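Local coordinates for enhancer of mRNA-decapping protein 4 homolog (Drosophila melanogaster, PDB 2VXG) that probably takes part in mRNA decapping during mRNA decay and is required for silencing a subset of endogenous miRNA targets, at residues 103-108 and 130-135; 71-76 and 118-123; 6-11 and 32-37; 19-24 and 53-58. All blocks are in the same frame, centred on the assembly; numbering follows the deposited sequence.

Contact 1: 103-108 and 130-135; sequences ELYRNC and AIITYR
Helix 91-114 and helix 121-134 pack as an antiparallel pair in the all-helical C-terminal domain of Ge-1, their short axes 10.8 Å apart and running at 162°. Ile131, Ile132 and Arg135 gather round Tyr105. The tyrosine CG stands anti to the backbone N (chi1 -163°), which carries the ring across to the other helix. Ile131 meets that ring at its edge, with Ile131 CG2 3.8 Å from Tyr105 CD1 and close to the ring plane. One turn on, Arg135 reaches back over one face, its chain bent at chi3 and crossing the tyrosine at about a right angle. The guanidinium does not lie flat on the ring, for the planes are 48° apart and one nitrogen does the touching. With Arg135 CZ 5.3 Å from the ring centroid, any cation-pi attraction is weak at most. Ile132 adds a looser apolar contact, its CG1 4.2 Å from Tyr105 CE1. Deeper in, Leu104 and Ile131 cross obliquely, and Leu104 also packs on Ile61 and Ser65 of helix 54-66. Tyr105 is a known phosphorylation site, here unmodified. Arg135 NH2 sits 3.8 Å above the Tyr105 ring plane, displaced toward the rim near CG.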
loop_
_atom_site.group_PDB
_atom_site.type_symbol
_atom_site.label_atom_id
_atom_site.label_comp_id
_atom_site.label_asym_id
_atom_site.label_seq_id
_atom_site.Cartn_x
_atom_site.Cartn_y
_atom_site.Cartn_z
ATOM N N GLU A 103 8.604 -1.983 -9.801
ATOM C CA GLU A 103 9.284 -1.219 -8.764
ATOM C C GLU A 103 9.038 -1.789 -7.356
ATOM O O GLU A 103 9.953 -1.806 -6.538
ATOM C CB GLU A 103 8.842 0.251 -8.818
ATOM C CG GLU A 103 9.721 1.228 -8.030
ATOM C CD GLU A 103 11.225 1.271 -8.453
ATOM O OE1 GLU A 103 11.595 0.735 -9.504
ATOM O OE2 GLU A 103 12.047 1.879 -7.717
ATOM N N LEU A 104 7.816 -2.253 -7.087
ATOM C CA LEU A 104 7.499 -2.958 -5.853
ATOM C C LEU A 104 8.425 -4.170 -5.707
ATOM O O LEU A 104 9.033 -4.377 -4.665
ATOM C CB LEU A 104 6.021 -3.402 -5.840
ATOM C CG LEU A 104 5.659 -4.411 -4.739
ATOM C CD1 LEU A 104 5.817 -3.818 -3.339
ATOM C CD2 LEU A 104 4.259 -4.984 -4.929
ATOM N N TYR A 105 8.533 -4.950 -6.785
ATOM C CA TYR A 105 9.420 -6.101 -6.816
ATOM C C TYR A 105 10.869 -5.765 -6.482
ATOM O O TYR A 105 11.487 -6.440 -5.666
ATOM C CB TYR A 105 9.376 -6.766 -8.197
ATOM C CG TYR A 105 9.948 -8.160 -8.148
ATOM C CD1 TYR A 105 9.128 -9.250 -7.926
ATOM C CD2 TYR A 105 11.313 -8.376 -8.308
ATOM C CE1 TYR A 105 9.620 -10.493 -7.873
ATOM C CE2 TYR A 105 11.833 -9.636 -8.247
ATOM C CZ TYR A 105 10.972 -10.699 -8.019
ATOM O OH TYR A 105 11.459 -11.962 -7.955
ATOM N N ARG A 106 11.365 -4.702 -7.126
ATOM C CA ARG A 106 12.740 -4.221 -6.996
ATOM C C ARG A 106 12.988 -3.773 -5.559
ATOM O O ARG A 106 13.993 -4.116 -4.962
ATOM C CB ARG A 106 13.015 -3.088 -8.042
ATOM C CG ARG A 106 14.476 -2.512 -8.146
ATOM C CD ARG A 106 14.743 -1.901 -9.587
ATOM N NE ARG A 106 15.980 -1.121 -9.759
ATOM C CZ ARG A 106 17.130 -1.524 -10.335
ATOM N NH1 ARG A 106 17.311 -2.763 -10.786
ATOM N NH2 ARG A 106 18.143 -0.674 -10.421
ATOM N N ASN A 107 12.041 -3.023 -4.988
ATOM C CA ASN A 107 12.128 -2.650 -3.587
ATOM C C ASN A 107 12.092 -3.805 -2.603
ATOM O O ASN A 107 12.795 -3.768 -1.575
ATOM C CB ASN A 107 11.025 -1.634 -3.225
ATOM C CG ASN A 107 11.329 -0.252 -3.757
ATOM O OD1 ASN A 107 10.492 0.395 -4.384
ATOM N ND2 ASN A 107 12.521 0.199 -3.526
ATOM N N CYS A 108 11.242 -4.799 -2.880
ATOM C CA CYS A 108 11.170 -6.009 -2.052
ATOM C C CYS A 108 12.471 -6.771 -2.143
ATOM O O CYS A 108 12.968 -7.254 -1.137
ATOM C CB CYS A 108 10.003 -6.937 -2.474
ATOM S SG CYS A 108 8.340 -6.281 -2.102
ATOM N N ALA A 130 3.937 -13.836 -5.741
ATOM C CA ALA A 130 2.607 -13.418 -6.137
ATOM C C ALA A 130 2.668 -12.360 -7.230
ATOM O O ALA A 130 1.841 -12.369 -8.139
ATOM C CB ALA A 130 1.857 -12.857 -4.952
ATOM N N ILE A 131 3.634 -11.442 -7.097
ATOM C CA ILE A 131 3.826 -10.352 -8.036
ATOM C C ILE A 131 4.095 -10.898 -9.437
ATOM O O ILE A 131 3.551 -10.358 -10.437
ATOM C CB ILE A 131 4.997 -9.406 -7.580
ATOM C CG1 ILE A 131 4.532 -8.512 -6.424
ATOM C CG2 ILE A 131 5.492 -8.515 -8.742
ATOM C CD1 ILE A 131 5.642 -7.647 -5.877
ATOM N N ILE A 132 4.897 -11.967 -9.504
ATOM C CA ILE A 132 5.215 -12.616 -10.782
ATOM C C ILE A 132 3.927 -13.005 -11.520
ATOM O O ILE A 132 3.830 -12.821 -12.726
ATOM C CB ILE A 132 6.178 -13.821 -10.603
ATOM C CG1 ILE A 132 7.540 -13.335 -10.072
ATOM C CG2 ILE A 132 6.348 -14.575 -11.935
ATOM C CD1 ILE A 132 8.603 -14.420 -9.916
ATOM N N THR A 133 2.920 -13.478 -10.775
ATOM C CA THR A 133 1.626 -13.880 -11.351
ATOM C C THR A 133 0.854 -12.697 -11.895
ATOM O O THR A 133 0.247 -12.776 -12.956
ATOM C CB THR A 133 0.762 -14.649 -10.321
ATOM O OG1 THR A 133 1.464 -15.831 -9.920
ATOM C CG2 THR A 133 -0.567 -15.064 -10.908
ATOM N N TYR A 134 0.875 -11.591 -11.169
ATOM C CA TYR A 134 0.240 -10.364 -11.652
ATOM C C TYR A 134 0.928 -9.801 -12.886
ATOM O O TYR A 134 0.266 -9.279 -13.781
ATOM C CB TYR A 134 0.217 -9.317 -10.550
ATOM C CG TYR A 134 -0.851 -9.571 -9.529
ATOM C CD1 TYR A 134 -2.135 -9.072 -9.703
ATOM C CD2 TYR A 134 -0.571 -10.273 -8.371
ATOM C CE1 TYR A 134 -3.103 -9.295 -8.763
ATOM C CE2 TYR A 134 -1.537 -10.503 -7.422
ATOM C CZ TYR A 134 -2.795 -10.002 -7.616
ATOM O OH TYR A 134 -3.758 -10.223 -6.661
ATOM N N ARG A 135 2.252 -9.915 -12.926
ATOM C CA ARG A 135 3.041 -9.536 -14.094
ATOM C C ARG A 135 3.036 -10.619 -15.163
ATOM O O ARG A 135 3.495 -10.380 -16.285
ATOM C CB ARG A 135 4.490 -9.207 -13.695
ATOM C CG ARG A 135 4.650 -7.815 -13.075
ATOM C CD ARG A 135 6.035 -7.230 -13.302
ATOM N NE ARG A 135 7.046 -7.911 -12.493
ATOM C CZ ARG A 135 8.365 -7.875 -12.710
ATOM N NH1 ARG A 135 8.880 -7.189 -13.731
ATOM N NH2 ARG A 135 9.184 -8.544 -11.899
#

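Contact 2: 71-76 and 118-123; sequences HNELKQ and NSQFSN
This is a meeting of two helix starts, where residues 71-76, leading into helix 73-85, pack against the type I turn 118-121 that opens helix 121-134. Both starts carry Asn side chains that accept from backbone N-H groups further on. Asn72, the N-cap, accepts from Lys75 N through OD1 at 3.0 Å, nearly along its C=O axis, while Asn118 OD1 makes an Asx turn by accepting from Gln120 N, which lies above the carbonyl plane. No hydrogen bond spans the two segments; Gln120 joins them by packing. Bent at chi2 (-57°), its chain sets CB at the edge of the His71 ring, 3.8 Å from CD2, and brings CG to 3.8 Å from Asn72 C. Its amide then slides along Gln76 in the opposite direction, with Gln120 NE2 only 3.0 Å from Gln76 CB. An alanine in place of Gln120 would probably loosen the junction, since the CG and amide that pack on Asn72, Glu73 and Gln76 would be gone. The imidazole, also edge-to-face with Phe111, is fixed in rotation by a bond within its own segment: His71 NE2 donates in its ring plane to a lone pair of Gln76 OE1 at 2.6 Å (153°).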
loop_
_atom_site.group_PDB
_atom_site.type_symbol
_atom_site.label_atom_id
_atom_site.label_comp_id
_atom_site.label_asym_id
_atom_site.label_seq_id
_atom_site.Cartn_x
_atom_site.Cartn_y
_atom_site.Cartn_z
ATOM N N HIS A 71 9.713 -1.414 7.622
ATOM C CA HIS A 71 8.611 -2.284 7.227
ATOM C C HIS A 71 8.116 -3.129 8.402
ATOM O O HIS A 71 8.918 -3.642 9.187
ATOM C CB HIS A 71 9.043 -3.208 6.078
ATOM C CG HIS A 71 7.894 -3.847 5.363
ATOM N ND1 HIS A 71 6.957 -3.114 4.659
ATOM C CD2 HIS A 71 7.541 -5.145 5.227
ATOM C CE1 HIS A 71 6.075 -3.937 4.124
ATOM N NE2 HIS A 71 6.394 -5.173 4.464
ATOM N N ASN A 72 6.792 -3.298 8.484
ATOM C CA ASN A 72 6.137 -4.047 9.563
ATOM C C ASN A 72 4.873 -4.786 9.088
ATOM O O ASN A 72 4.506 -4.697 7.916
ATOM C CB ASN A 72 5.799 -3.096 10.719
ATOM C CG ASN A 72 5.049 -1.847 10.266
ATOM O OD1 ASN A 72 4.195 -1.889 9.354
ATOM N ND2 ASN A 72 5.341 -0.727 10.930
ATOM N N GLU A 73 4.221 -5.505 10.006
ATOM C CA GLU A 73 2.980 -6.246 9.731
ATOM C C GLU A 73 1.851 -5.351 9.191
ATOM O O GLU A 73 1.156 -5.696 8.227
ATOM C CB GLU A 73 2.490 -6.939 10.996
ATOM C CG GLU A 73 1.971 -8.371 10.754
ATOM C CD GLU A 73 1.184 -8.938 11.925
ATOM O OE1 GLU A 73 0.360 -8.194 12.508
ATOM O OE2 GLU A 73 1.372 -10.133 12.268
ATOM N N LEU A 74 1.649 -4.200 9.810
ATOM C CA LEU A 74 0.591 -3.326 9.328
ATOM C C LEU A 74 0.817 -3.028 7.827
ATOM O O LEU A 74 -0.050 -3.307 6.993
ATOM C CB LEU A 74 0.479 -2.066 10.190
ATOM C CG LEU A 74 -0.438 -0.993 9.598
ATOM C CD1 LEU A 74 -1.831 -1.550 9.374
ATOM C CD2 LEU A 74 -0.425 0.291 10.436
ATOM N N LYS A 75 2.003 -2.519 7.481
ATOM C CA LYS A 75 2.280 -2.141 6.111
ATOM C C LYS A 75 2.349 -3.374 5.180
ATOM O O LYS A 75 1.916 -3.286 4.020
ATOM C CB LYS A 75 3.546 -1.252 6.010
ATOM C CG LYS A 75 3.294 0.192 6.548
ATOM C CD LYS A 75 4.493 1.165 6.385
ATOM C CE LYS A 75 5.713 0.673 7.207
ATOM N NZ LYS A 75 6.889 1.607 7.179
ATOM N N GLN A 76 2.867 -4.492 5.684
ATOM C CA GLN A 76 2.935 -5.719 4.874
ATOM C C GLN A 76 1.557 -6.191 4.538
ATOM O O GLN A 76 1.266 -6.541 3.417
ATOM C CB GLN A 76 3.645 -6.867 5.583
ATOM C CG GLN A 76 3.811 -8.165 4.705
ATOM C CD GLN A 76 4.400 -7.902 3.307
ATOM O OE1 GLN A 76 5.234 -7.024 3.143
ATOM N NE2 GLN A 76 3.957 -8.677 2.292
ATOM N N ASN A 118 14.539 -9.663 9.433
ATOM C CA ASN A 118 13.259 -8.993 9.666
ATOM C C ASN A 118 12.071 -9.948 9.703
ATOM O O ASN A 118 12.036 -10.926 8.969
ATOM C CB ASN A 118 12.974 -7.950 8.580
ATOM C CG ASN A 118 11.869 -6.970 8.957
ATOM O OD1 ASN A 118 10.679 -7.189 8.687
ATOM N ND2 ASN A 118 12.267 -5.839 9.516
ATOM N N SER A 119 11.106 -9.609 10.560
ATOM C CA SER A 119 9.901 -10.412 10.789
ATOM C C SER A 119 9.076 -10.682 9.516
ATOM O O SER A 119 8.429 -11.723 9.389
ATOM C CB SER A 119 9.021 -9.687 11.805
ATOM O OG SER A 119 7.867 -10.435 12.100
ATOM N N GLN A 120 9.083 -9.722 8.596
ATOM C CA GLN A 120 8.332 -9.848 7.359
ATOM C C GLN A 120 9.132 -10.482 6.200
ATOM O O GLN A 120 8.653 -10.490 5.075
ATOM C CB GLN A 120 7.800 -8.476 6.966
ATOM C CG GLN A 120 6.948 -7.835 8.073
ATOM C CD GLN A 120 5.771 -8.699 8.479
ATOM O OE1 GLN A 120 5.760 -9.281 9.568
ATOM N NE2 GLN A 120 4.781 -8.803 7.605
ATOM N N PHE A 121 10.311 -11.048 6.475
ATOM C CA PHE A 121 11.195 -11.580 5.416
ATOM C C PHE A 121 10.483 -12.570 4.459
ATOM O O PHE A 121 10.468 -12.346 3.252
ATOM C CB PHE A 121 12.439 -12.235 6.046
ATOM C CG PHE A 121 13.419 -12.815 5.065
ATOM C CD1 PHE A 121 14.344 -12.005 4.422
ATOM C CD2 PHE A 121 13.504 -14.199 4.865
ATOM C CE1 PHE A 121 15.279 -12.544 3.546
ATOM C CE2 PHE A 121 14.444 -14.735 3.992
ATOM C CZ PHE A 121 15.345 -13.892 3.338
ATOM N N SER A 122 9.889 -13.631 5.001
ATOM C CA SER A 122 9.296 -14.689 4.175
ATOM C C SER A 122 7.993 -14.199 3.561
ATOM O O SER A 122 7.664 -14.559 2.441
ATOM C CB SER A 122 9.093 -15.991 4.974
ATOM O OG SER A 122 10.355 -16.500 5.335
ATOM N N ASN A 123 7.298 -13.326 4.281
ATOM C CA ASN A 123 6.089 -12.698 3.769
ATOM C C ASN A 123 6.380 -11.870 2.508
ATOM O O ASN A 123 5.654 -11.942 1.523
ATOM C CB ASN A 123 5.441 -11.827 4.858
ATOM C CG ASN A 123 5.087 -12.628 6.099
ATOM O OD1 ASN A 123 3.987 -13.151 6.212
ATOM N ND2 ASN A 123 6.071 -12.803 6.998
#

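Contact 3: 6-11 and 32-37; sequences SIKQLL and VEFTLR
Van der Waals packing carries this interface, and no hydrogen bond crosses it. The aromatic part belongs to Phe34, whose CG lies anti to the backbone N (chi1 167°), so that the far end of the ring swings toward helix 2-13. There the methylene chain of Lys8 crosses it at about a right angle, Lys8 CG being 3.5 Å from Phe34 CZ. Ile7 CG2 approaches the neighbouring ring carbon, Phe34 CE2, at 4.0 Å. An alanine in place of Lys8 would probably leave the tip of the phenyl ring less well packed, because the methylenes against it would be missing. Packing of aliphatic carbons on Thr35 forms the second group. Ile7 and Thr35 cross at about a right angle, with Ile7 CG2 3.9 Å from Thr35 CG2; the Thr35 hydroxyl is hydrogen-bonded within its own helix, to Leu31 O. Leu11 CD1 lies 4.1 Å from Thr35 O. The two helices run in similar directions, 32° apart, their short axes separated by 10.4 Å, within an all-helical domain of the TPR clan. Helix 16-25 touches both, through Ala19 on Leu11 and Ala23 on Thr35, while Val32 and Leu36 carry the packing on to Leu60 of helix 54-66.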
loop_
_atom_site.group_PDB
_atom_site.type_symbol
_atom_site.label_atom_id
_atom_site.label_comp_id
_atom_site.label_asym_id
_atom_site.label_seq_id
_atom_site.Cartn_x
_atom_site.Cartn_y
_atom_site.Cartn_z
ATOM N N SER A 6 -8.333 15.921 9.742
ATOM C CA SER A 6 -9.180 15.885 8.553
ATOM C C SER A 6 -9.370 14.460 8.072
ATOM O O SER A 6 -10.463 14.067 7.665
ATOM C CB SER A 6 -8.564 16.706 7.424
ATOM O OG SER A 6 -9.298 16.545 6.233
ATOM N N ILE A 7 -8.273 13.726 8.055
ATOM C CA ILE A 7 -8.276 12.289 7.717
ATOM C C ILE A 7 -9.189 11.471 8.611
ATOM O O ILE A 7 -9.966 10.656 8.117
ATOM C CB ILE A 7 -6.845 11.710 7.755
ATOM C CG1 ILE A 7 -6.106 12.149 6.488
ATOM C CG2 ILE A 7 -6.848 10.189 7.889
ATOM C CD1 ILE A 7 -4.611 12.138 6.591
ATOM N N LYS A 8 -9.124 11.689 9.917
ATOM C CA LYS A 8 -9.988 10.922 10.818
ATOM C C LYS A 8 -11.441 11.258 10.548
ATOM O O LYS A 8 -12.284 10.376 10.526
ATOM C CB LYS A 8 -9.606 11.140 12.280
ATOM C CG LYS A 8 -8.189 10.721 12.529
ATOM C CD LYS A 8 -7.936 10.278 13.928
ATOM C CE LYS A 8 -7.885 11.440 14.859
ATOM N NZ LYS A 8 -7.755 10.893 16.213
ATOM N N GLN A 9 -11.708 12.537 10.332
ATOM C CA GLN A 9 -13.017 13.043 9.937
ATOM C C GLN A 9 -13.592 12.345 8.694
ATOM O O GLN A 9 -14.740 11.849 8.681
ATOM C CB GLN A 9 -12.877 14.527 9.692
ATOM C CG GLN A 9 -14.131 15.238 9.320
ATOM C CD GLN A 9 -14.115 16.674 9.783
ATOM O OE1 GLN A 9 -13.186 17.445 9.447
ATOM N NE2 GLN A 9 -15.153 17.068 10.551
ATOM N N LEU A 10 -12.786 12.332 7.641
ATOM C CA LEU A 10 -13.172 11.726 6.350
ATOM C C LEU A 10 -13.504 10.257 6.512
ATOM O O LEU A 10 -14.549 9.813 6.070
ATOM C CB LEU A 10 -12.060 11.950 5.314
ATOM C CG LEU A 10 -12.015 13.421 4.880
ATOM C CD1 LEU A 10 -10.753 13.808 4.121
ATOM C CD2 LEU A 10 -13.299 13.751 4.083
ATOM N N LEU A 11 -12.597 9.525 7.149
ATOM C CA LEU A 11 -12.773 8.108 7.488
ATOM C C LEU A 11 -14.018 7.822 8.301
ATOM O O LEU A 11 -14.690 6.832 8.059
ATOM C CB LEU A 11 -11.558 7.592 8.284
ATOM C CG LEU A 11 -10.261 7.494 7.502
ATOM C CD1 LEU A 11 -9.084 7.072 8.411
ATOM C CD2 LEU A 11 -10.425 6.542 6.327
ATOM N N VAL A 32 0.514 8.307 6.127
ATOM C CA VAL A 32 -0.062 7.120 5.538
ATOM C C VAL A 32 -0.252 6.041 6.607
ATOM O O VAL A 32 -1.350 5.460 6.690
ATOM C CB VAL A 32 0.773 6.591 4.341
ATOM C CG1 VAL A 32 0.166 5.261 3.807
ATOM C CG2 VAL A 32 0.836 7.650 3.216
ATOM N N GLU A 33 0.798 5.765 7.395
ATOM C CA GLU A 33 0.687 4.784 8.502
ATOM C C GLU A 33 -0.366 5.134 9.530
ATOM O O GLU A 33 -1.178 4.282 9.869
ATOM C CB GLU A 33 2.017 4.529 9.166
ATOM C CG GLU A 33 2.982 3.878 8.264
ATOM C CD GLU A 33 4.328 3.609 8.933
ATOM O OE1 GLU A 33 4.309 3.064 10.069
ATOM O OE2 GLU A 33 5.390 3.945 8.307
ATOM N N PHE A 34 -0.407 6.400 9.962
ATOM C CA PHE A 34 -1.509 6.946 10.795
ATOM C C PHE A 34 -2.873 6.646 10.166
ATOM O O PHE A 34 -3.810 6.185 10.839
ATOM C CB PHE A 34 -1.305 8.488 10.960
ATOM C CG PHE A 34 -2.522 9.248 11.530
ATOM C CD1 PHE A 34 -2.677 9.412 12.905
ATOM C CD2 PHE A 34 -3.449 9.823 10.676
ATOM C CE1 PHE A 34 -3.748 10.112 13.431
ATOM C CE2 PHE A 34 -4.510 10.518 11.167
ATOM C CZ PHE A 34 -4.675 10.676 12.552
ATOM N N THR A 35 -2.991 6.916 8.871
ATOM C CA THR A 35 -4.234 6.656 8.152
ATOM C C THR A 35 -4.566 5.157 8.228
ATOM O O THR A 35 -5.689 4.817 8.559
ATOM C CB THR A 35 -4.161 7.149 6.687
ATOM O OG1 THR A 35 -3.716 8.506 6.688
ATOM C CG2 THR A 35 -5.496 7.041 5.957
ATOM N N LEU A 36 -3.591 4.284 7.944
ATOM C CA LEU A 36 -3.834 2.808 7.928
ATOM C C LEU A 36 -4.243 2.320 9.317
ATOM O O LEU A 36 -5.167 1.535 9.468
ATOM C CB LEU A 36 -2.609 2.037 7.467
ATOM C CG LEU A 36 -2.065 2.252 6.055
ATOM C CD1 LEU A 36 -0.786 1.457 5.902
ATOM C CD2 LEU A 36 -3.046 1.870 5.016
ATOM N N ARG A 37 -3.561 2.859 10.322
ATOM C CA ARG A 37 -3.906 2.665 11.729
ATOM C C ARG A 37 -5.354 3.046 12.096
ATOM O O ARG A 37 -5.943 2.382 12.922
ATOM C CB ARG A 37 -2.833 3.373 12.572
ATOM C CG ARG A 37 -3.066 3.565 14.039
ATOM C CD ARG A 37 -2.081 4.647 14.567
ATOM N NE ARG A 37 -0.759 4.441 13.983
ATOM C CZ ARG A 37 0.121 5.391 13.646
ATOM N NH1 ARG A 37 -0.110 6.682 13.843
ATOM N NH2 ARG A 37 1.278 5.022 13.104
#

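Contact 4: 19-24 and 53-58; sequences AFHQAL and EQKVLL
The short axes of helices 16-25 and 54-66 run in similar directions, 34° apart and 10.4 Å from each other at closest approach, with Phe20 and Val56 facing each other across the gap. Val56 points into the other helix and divides its two methyls. Its CG1, anti to the backbone N, lies 3.7 Å from Phe20 CB and 4.0 Å from Leu24 CD1, whereas Val56 CG2 meets His21 CD2 at 3.7 Å. In the all-alpha C-terminal domain this packing joins helix 16-25 to helix 54-66, and Leu24 O adds a hydrogen bond to Gln63 NE2 further along the latter. Beside the valine a His-carboxylate hydrogen bond links helix 16-25 to the start of helix 54-66: His21 NE2 donates to Glu53 OE1 over 2.9 Å, nearly straight at 165°. The acceptor lies in the imidazole plane, but the donor comes from 27° above the carboxylate plane, the two side chains crossing at about a right angle. Glu53 is the N-cap residue, and its backbone N donates to Asn17 OD1. The carboxylate would favour a protonated imidazole, an effect that Lys55 may partly oppose, its NZ being 5.2 Å from His21 NE2.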
loop_
_atom_site.group_PDB
_atom_site.type_symbol
_atom_site.label_atom_id
_atom_site.label_comp_id
_atom_site.label_asym_id
_atom_site.label_seq_id
_atom_site.Cartn_x
_atom_site.Cartn_y
_atom_site.Cartn_z
ATOM N N ALA A 19 -9.809 10.483 2.170
ATOM C CA ALA A 19 -8.869 10.395 3.288
ATOM C C ALA A 19 -7.517 9.927 2.752
ATOM O O ALA A 19 -6.476 10.509 3.077
ATOM C CB ALA A 19 -9.369 9.472 4.348
ATOM N N PHE A 20 -7.538 8.933 1.870
ATOM C CA PHE A 20 -6.291 8.399 1.328
ATOM C C PHE A 20 -5.640 9.341 0.342
ATOM O O PHE A 20 -4.417 9.386 0.300
ATOM C CB PHE A 20 -6.478 6.993 0.732
ATOM C CG PHE A 20 -6.367 5.886 1.758
ATOM C CD1 PHE A 20 -7.390 5.676 2.654
ATOM C CD2 PHE A 20 -5.213 5.086 1.847
ATOM C CE1 PHE A 20 -7.333 4.672 3.611
ATOM C CE2 PHE A 20 -5.126 4.048 2.812
ATOM C CZ PHE A 20 -6.196 3.861 3.701
ATOM N N HIS A 21 -6.423 10.093 -0.425
ATOM C CA HIS A 21 -5.860 11.134 -1.306
ATOM C C HIS A 21 -5.031 12.073 -0.477
ATOM O O HIS A 21 -3.906 12.366 -0.844
ATOM C CB HIS A 21 -6.941 11.978 -2.048
ATOM C CG HIS A 21 -7.745 11.222 -3.065
ATOM N ND1 HIS A 21 -8.995 11.647 -3.486
ATOM C CD2 HIS A 21 -7.537 10.026 -3.665
ATOM C CE1 HIS A 21 -9.493 10.768 -4.343
ATOM N NE2 HIS A 21 -8.612 9.784 -4.492
ATOM N N GLN A 22 -5.579 12.507 0.664
ATOM C CA GLN A 22 -4.904 13.464 1.519
ATOM C C GLN A 22 -3.658 12.831 2.076
ATOM O O GLN A 22 -2.579 13.419 1.985
ATOM C CB GLN A 22 -5.806 13.914 2.682
ATOM C CG GLN A 22 -5.146 14.881 3.682
ATOM C CD GLN A 22 -4.712 16.227 3.093
ATOM O OE1 GLN A 22 -3.539 16.413 2.759
ATOM N NE2 GLN A 22 -5.648 17.174 2.982
ATOM N N ALA A 23 -3.790 11.611 2.599
ATOM C CA ALA A 23 -2.628 10.963 3.178
ATOM C C ALA A 23 -1.495 10.779 2.119
ATOM O O ALA A 23 -0.308 11.065 2.390
ATOM C CB ALA A 23 -3.025 9.656 3.787
ATOM N N LEU A 24 -1.872 10.329 0.924
ATOM C CA LEU A 24 -0.931 9.976 -0.150
ATOM C C LEU A 24 -0.308 11.153 -0.917
ATOM O O LEU A 24 0.820 11.045 -1.472
ATOM C CB LEU A 24 -1.570 9.000 -1.139
ATOM C CG LEU A 24 -1.888 7.597 -0.629
ATOM C CD1 LEU A 24 -2.821 6.825 -1.552
ATOM C CD2 LEU A 24 -0.593 6.830 -0.336
ATOM N N GLU A 53 -10.147 3.112 -4.400
ATOM C CA GLU A 53 -9.906 3.305 -5.813
ATOM C C GLU A 53 -8.669 2.554 -6.232
ATOM O O GLU A 53 -7.730 2.469 -5.455
ATOM C CB GLU A 53 -9.605 4.790 -6.036
ATOM C CG GLU A 53 -10.803 5.607 -6.108
ATOM C CD GLU A 53 -10.494 7.049 -6.035
ATOM O OE1 GLU A 53 -9.300 7.425 -5.966
ATOM O OE2 GLU A 53 -11.450 7.817 -6.023
ATOM N N GLN A 54 -8.629 2.077 -7.472
ATOM C CA GLN A 54 -7.406 1.476 -8.012
ATOM C C GLN A 54 -6.192 2.410 -7.955
ATOM O O GLN A 54 -5.082 1.954 -7.653
ATOM C CB GLN A 54 -7.595 1.022 -9.450
ATOM C CG GLN A 54 -8.589 -0.144 -9.612
ATOM C CD GLN A 54 -7.994 -1.432 -9.211
ATOM O OE1 GLN A 54 -7.038 -1.914 -9.852
ATOM N NE2 GLN A 54 -8.562 -2.045 -8.156
ATOM N N LYS A 55 -6.399 3.695 -8.269
ATOM C CA LYS A 55 -5.301 4.652 -8.236
ATOM C C LYS A 55 -4.716 4.804 -6.820
ATOM O O LYS A 55 -3.532 5.007 -6.673
ATOM C CB LYS A 55 -5.647 5.986 -8.912
ATOM C CG LYS A 55 -6.599 6.963 -8.184
ATOM C CD LYS A 55 -6.769 8.292 -8.959
ATOM C CE LYS A 55 -8.092 8.986 -8.547
ATOM N NZ LYS A 55 -8.730 9.613 -9.704
ATOM N N VAL A 56 -5.564 4.671 -5.807
ATOM C CA VAL A 56 -5.170 4.746 -4.404
ATOM C C VAL A 56 -4.408 3.478 -4.041
ATOM O O VAL A 56 -3.386 3.531 -3.390
ATOM C CB VAL A 56 -6.383 4.929 -3.473
ATOM C CG1 VAL A 56 -6.031 4.561 -2.032
ATOM C CG2 VAL A 56 -6.985 6.386 -3.583
ATOM N N LEU A 57 -4.896 2.343 -4.487
ATOM C CA LEU A 57 -4.202 1.083 -4.194
ATOM C C LEU A 57 -2.783 1.091 -4.739
ATOM O O LEU A 57 -1.857 0.704 -4.013
ATOM C CB LEU A 57 -4.984 -0.111 -4.759
ATOM C CG LEU A 57 -6.319 -0.430 -4.103
ATOM C CD1 LEU A 57 -7.086 -1.396 -4.926
ATOM C CD2 LEU A 57 -6.102 -0.966 -2.706
ATOM N N LEU A 58 -2.598 1.517 -6.001
ATOM C CA LEU A 58 -1.259 1.502 -6.666
ATOM C C LEU A 58 -0.279 2.506 -6.040
ATOM O O LEU A 58 0.910 2.257 -5.931
ATOM C CB LEU A 58 -1.370 1.748 -8.158
ATOM C CG LEU A 58 -1.993 0.607 -8.996
ATOM C CD1 LEU A 58 -2.286 0.966 -10.466
ATOM C CD2 LEU A 58 -1.197 -0.713 -8.894
#

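Overall arrangement
The segments of contacts 3 and 4 alternate along the chain and all precede those of contacts 1 and 2, which alternate in turn; helix 54-66 is directly followed by helix 73-85. Contacts 3 and 4 lie 11 Å apart between centres and touch through helices 16-25 and 29-38, with Leu36 CD2 3.7 Å from Phe20 CE2. Contacts 1 and 2 share helix 121-134, their centres 15 Å apart without touching. Contact 3 reaches contact 2 by a salt bridge from Lys75 NZ to Glu33 OE2 (3.0 Å). Contacts 1 and 3, 27 Å apart, lie on opposite sides of the chain's centre. Packing between segments 21 to 42 residues apart thus runs through one all-alpha domain, consistent with its placing in the TPR clan.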